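Local coordinates for protein ribosomal RNA small subunit methyltransferase E (Legionella pneumophila, PDB 5O95) that probably methylates the N3 position of a single uridine in 16S ribosomal RNA, using S-adenosyl-L-methionine as methyl donor, at residues F46-E52 against R147-P151. Numbering follows the deposited sequence.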
loop_
_atom_site.group_PDB
_atom_site.type_symbol
_atom_site.label_atom_id
_atom_site.label_comp_id
_atom_site.label_asym_id
_atom_site.label_seq_id
_atom_site.Cartn_x
_atom_site.Cartn_y
_atom_site.Cartn_z
ATOM N N PHE B 46 2.265 -22.328 12.924
ATOM C CA PHE B 46 0.896 -22.488 12.468
ATOM C C PHE B 46 0.925 -23.321 11.200
ATOM O O PHE B 46 1.934 -23.367 10.491
ATOM C CB PHE B 46 0.188 -21.141 12.257
ATOM C CG PHE B 46 0.820 -20.301 11.179
ATOM C CD1 PHE B 46 1.960 -19.568 11.463
ATOM C CD2 PHE B 46 0.300 -20.295 9.892
ATOM C CE1 PHE B 46 2.575 -18.793 10.468
ATOM C CE2 PHE B 46 0.912 -19.514 8.890
ATOM C CZ PHE B 46 2.052 -18.793 9.184
ATOM N N ASN B 47 -0.196 -23.984 10.918
ATOM C CA ASN B 47 -0.195 -25.089 9.963
ATOM C C ASN B 47 -1.017 -24.825 8.707
ATOM O O ASN B 47 -1.198 -25.738 7.886
ATOM C CB ASN B 47 -0.624 -26.402 10.640
ATOM C CG ASN B 47 -2.107 -26.442 10.989
ATOM O OD1 ASN B 47 -2.806 -25.422 10.970
ATOM N ND2 ASN B 47 -2.584 -27.637 11.376
ATOM N N GLY B 48 -1.462 -23.583 8.496
ATOM C CA GLY B 48 -2.322 -23.280 7.375
ATOM C C GLY B 48 -3.757 -23.708 7.539
ATOM O O GLY B 48 -4.554 -23.501 6.627
ATOM N N ASP B 49 -4.118 -24.307 8.674
ATOM C CA ASP B 49 -5.482 -24.721 8.935
ATOM C C ASP B 49 -5.981 -24.097 10.238
ATOM O O ASP B 49 -6.781 -24.688 10.965
ATOM C CB ASP B 49 -5.583 -26.248 8.967
ATOM C CG ASP B 49 -7.013 -26.752 8.864
ATOM O OD1 ASP B 49 -7.863 -26.089 8.222
ATOM O OD2 ASP B 49 -7.281 -27.828 9.436
ATOM N N ASN B 50 -5.512 -22.871 10.526
ATOM C CA ASN B 50 -6.031 -22.073 11.641
ATOM C C ASN B 50 -5.781 -22.717 13.005
ATOM O O ASN B 50 -6.580 -22.554 13.943
ATOM C CB ASN B 50 -7.487 -21.690 11.399
ATOM C CG ASN B 50 -7.622 -20.854 10.147
ATOM O OD1 ASN B 50 -6.989 -19.813 10.044
ATOM N ND2 ASN B 50 -8.399 -21.333 9.169
ATOM N N LYS B 51 -4.670 -23.437 13.130
ATOM C CA LYS B 51 -4.174 -23.888 14.423
ATOM C C LYS B 51 -2.819 -23.250 14.685
ATOM O O LYS B 51 -1.972 -23.185 13.785
ATOM C CB LYS B 51 -4.045 -25.409 14.477
ATOM C CG LYS B 51 -5.388 -26.109 14.446
ATOM C CD LYS B 51 -5.218 -27.627 14.458
ATOM C CE LYS B 51 -6.549 -28.320 14.243
ATOM N NZ LYS B 51 -6.373 -29.795 14.172
ATOM N N GLU B 52 -2.619 -22.794 15.918
ATOM C CA GLU B 52 -1.348 -22.251 16.383
ATOM C C GLU B 52 -0.762 -23.209 17.411
ATOM O O GLU B 52 -1.474 -23.665 18.313
ATOM C CB GLU B 52 -1.538 -20.872 17.019
ATOM C CG GLU B 52 -1.714 -19.760 15.979
ATOM C CD GLU B 52 -1.849 -18.394 16.611
ATOM O OE1 GLU B 52 -1.643 -18.232 17.833
ATOM O OE2 GLU B 52 -2.141 -17.441 15.864
ATOM N N ARG B 147 -2.188 -14.351 9.981
ATOM C CA ARG B 147 -3.089 -15.298 9.335
ATOM C C ARG B 147 -2.539 -16.694 9.514
ATOM O O ARG B 147 -1.347 -16.933 9.298
ATOM C CB ARG B 147 -3.146 -15.037 7.828
ATOM C CG ARG B 147 -4.001 -13.843 7.525
ATOM C CD ARG B 147 -3.987 -13.593 6.027
ATOM N NE ARG B 147 -4.888 -14.531 5.360
ATOM C CZ ARG B 147 -5.226 -14.470 4.081
ATOM N NH1 ARG B 147 -4.755 -13.475 3.323
ATOM N NH2 ARG B 147 -6.067 -15.365 3.564
ATOM N N ASN B 148 -3.430 -17.615 9.869
ATOM C CA ASN B 148 -3.059 -19.011 10.072
ATOM C C ASN B 148 -3.564 -19.912 8.964
ATOM O O ASN B 148 -3.516 -21.151 9.087
ATOM C CB ASN B 148 -3.527 -19.486 11.444
ATOM C CG ASN B 148 -2.866 -18.719 12.555
ATOM O OD1 ASN B 148 -1.679 -18.474 12.501
ATOM N ND2 ASN B 148 -3.633 -18.341 13.574
ATOM N N GLN B 149 -3.954 -19.306 7.849
ATOM C CA GLN B 149 -4.381 -19.978 6.644
ATOM C C GLN B 149 -3.696 -19.214 5.531
ATOM O O GLN B 149 -3.631 -17.984 5.589
ATOM C CB GLN B 149 -5.895 -19.858 6.496
ATOM C CG GLN B 149 -6.492 -20.560 5.306
ATOM C CD GLN B 149 -8.017 -20.569 5.335
ATOM O OE1 GLN B 149 -8.650 -20.538 6.400
ATOM N NE2 GLN B 149 -8.620 -20.615 4.153
ATOM N N ILE B 150 -3.164 -19.941 4.550
ATOM C CA ILE B 150 -2.427 -19.344 3.440
ATOM C C ILE B 150 -3.397 -19.057 2.300
ATOM O O ILE B 150 -4.169 -19.940 1.928
ATOM C CB ILE B 150 -1.342 -20.310 2.932
ATOM C CG1 ILE B 150 -0.533 -20.894 4.098
ATOM C CG2 ILE B 150 -0.467 -19.600 1.870
ATOM C CD1 ILE B 150 0.194 -19.868 4.926
ATOM N N PRO B 151 -3.390 -17.841 1.720
ATOM C CA PRO B 151 -4.228 -17.578 0.544
ATOM C C PRO B 151 -3.908 -18.572 -0.556
ATOM O O PRO B 151 -2.776 -19.034 -0.685
ATOM C CB PRO B 151 -3.813 -16.159 0.100
ATOM C CG PRO B 151 -2.950 -15.594 1.149
ATOM C CD PRO B 151 -2.609 -16.685 2.167
HETATM O O HOH W 1 -3.680 -22.746 4.155
HETATM O O HOH W 2 -6.293 -17.302 9.805
#
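Asn148 O accepts from Asn50 N at 3.0 Å, with the donor standing above the carbonyl plane, 53° out of it, while Gly48 CA presses against the same oxygen. On its side chain, Asn148 ND2 reaches Glu52 OE2 at 2.9 Å; it meets this oxygen on its anti side, and amide and carboxylate planes stand nearly perpendicular (88°). Asn50 has CG beside its own backbone N (chi1 -61°), from where ND2 donates to Gln149 OE1 at 2.9 Å, at the end of Gln149's extended side chain. Within the turn, Asn47 OD1 accepts from Asp49 N at 2.9 Å, an Asx turn.

Two waters add bridges: one spans Gly48 O and Ile150 N, the other Asn50 OD1 and Asn148 N.

The apolar contact is Phe46 CE2 with Ile150 CD1, 4.0 Å away at the ring edge. The carbonyl oxygen Arg147 O sits over one ring face, 3.5 Å from Phe46 CE2. Asn148 OD1 lies 3.3 Å from Phe46 CB and approaches the ring obliquely.

Outside these segments, Arg8 binds Asn148 OD1 and makes a cation-pi contact with Phe46, Val75 O takes a second bond from Asn148 ND2, and Arg77 pairs with Glu52. The contact thus joins the turn between two PUA-domain strands to the loop after helix 124-145 of the SPOUT methyltransferase domain through a largely polar interface, its buried asparagine amide bonded at both oxygen and nitrogen.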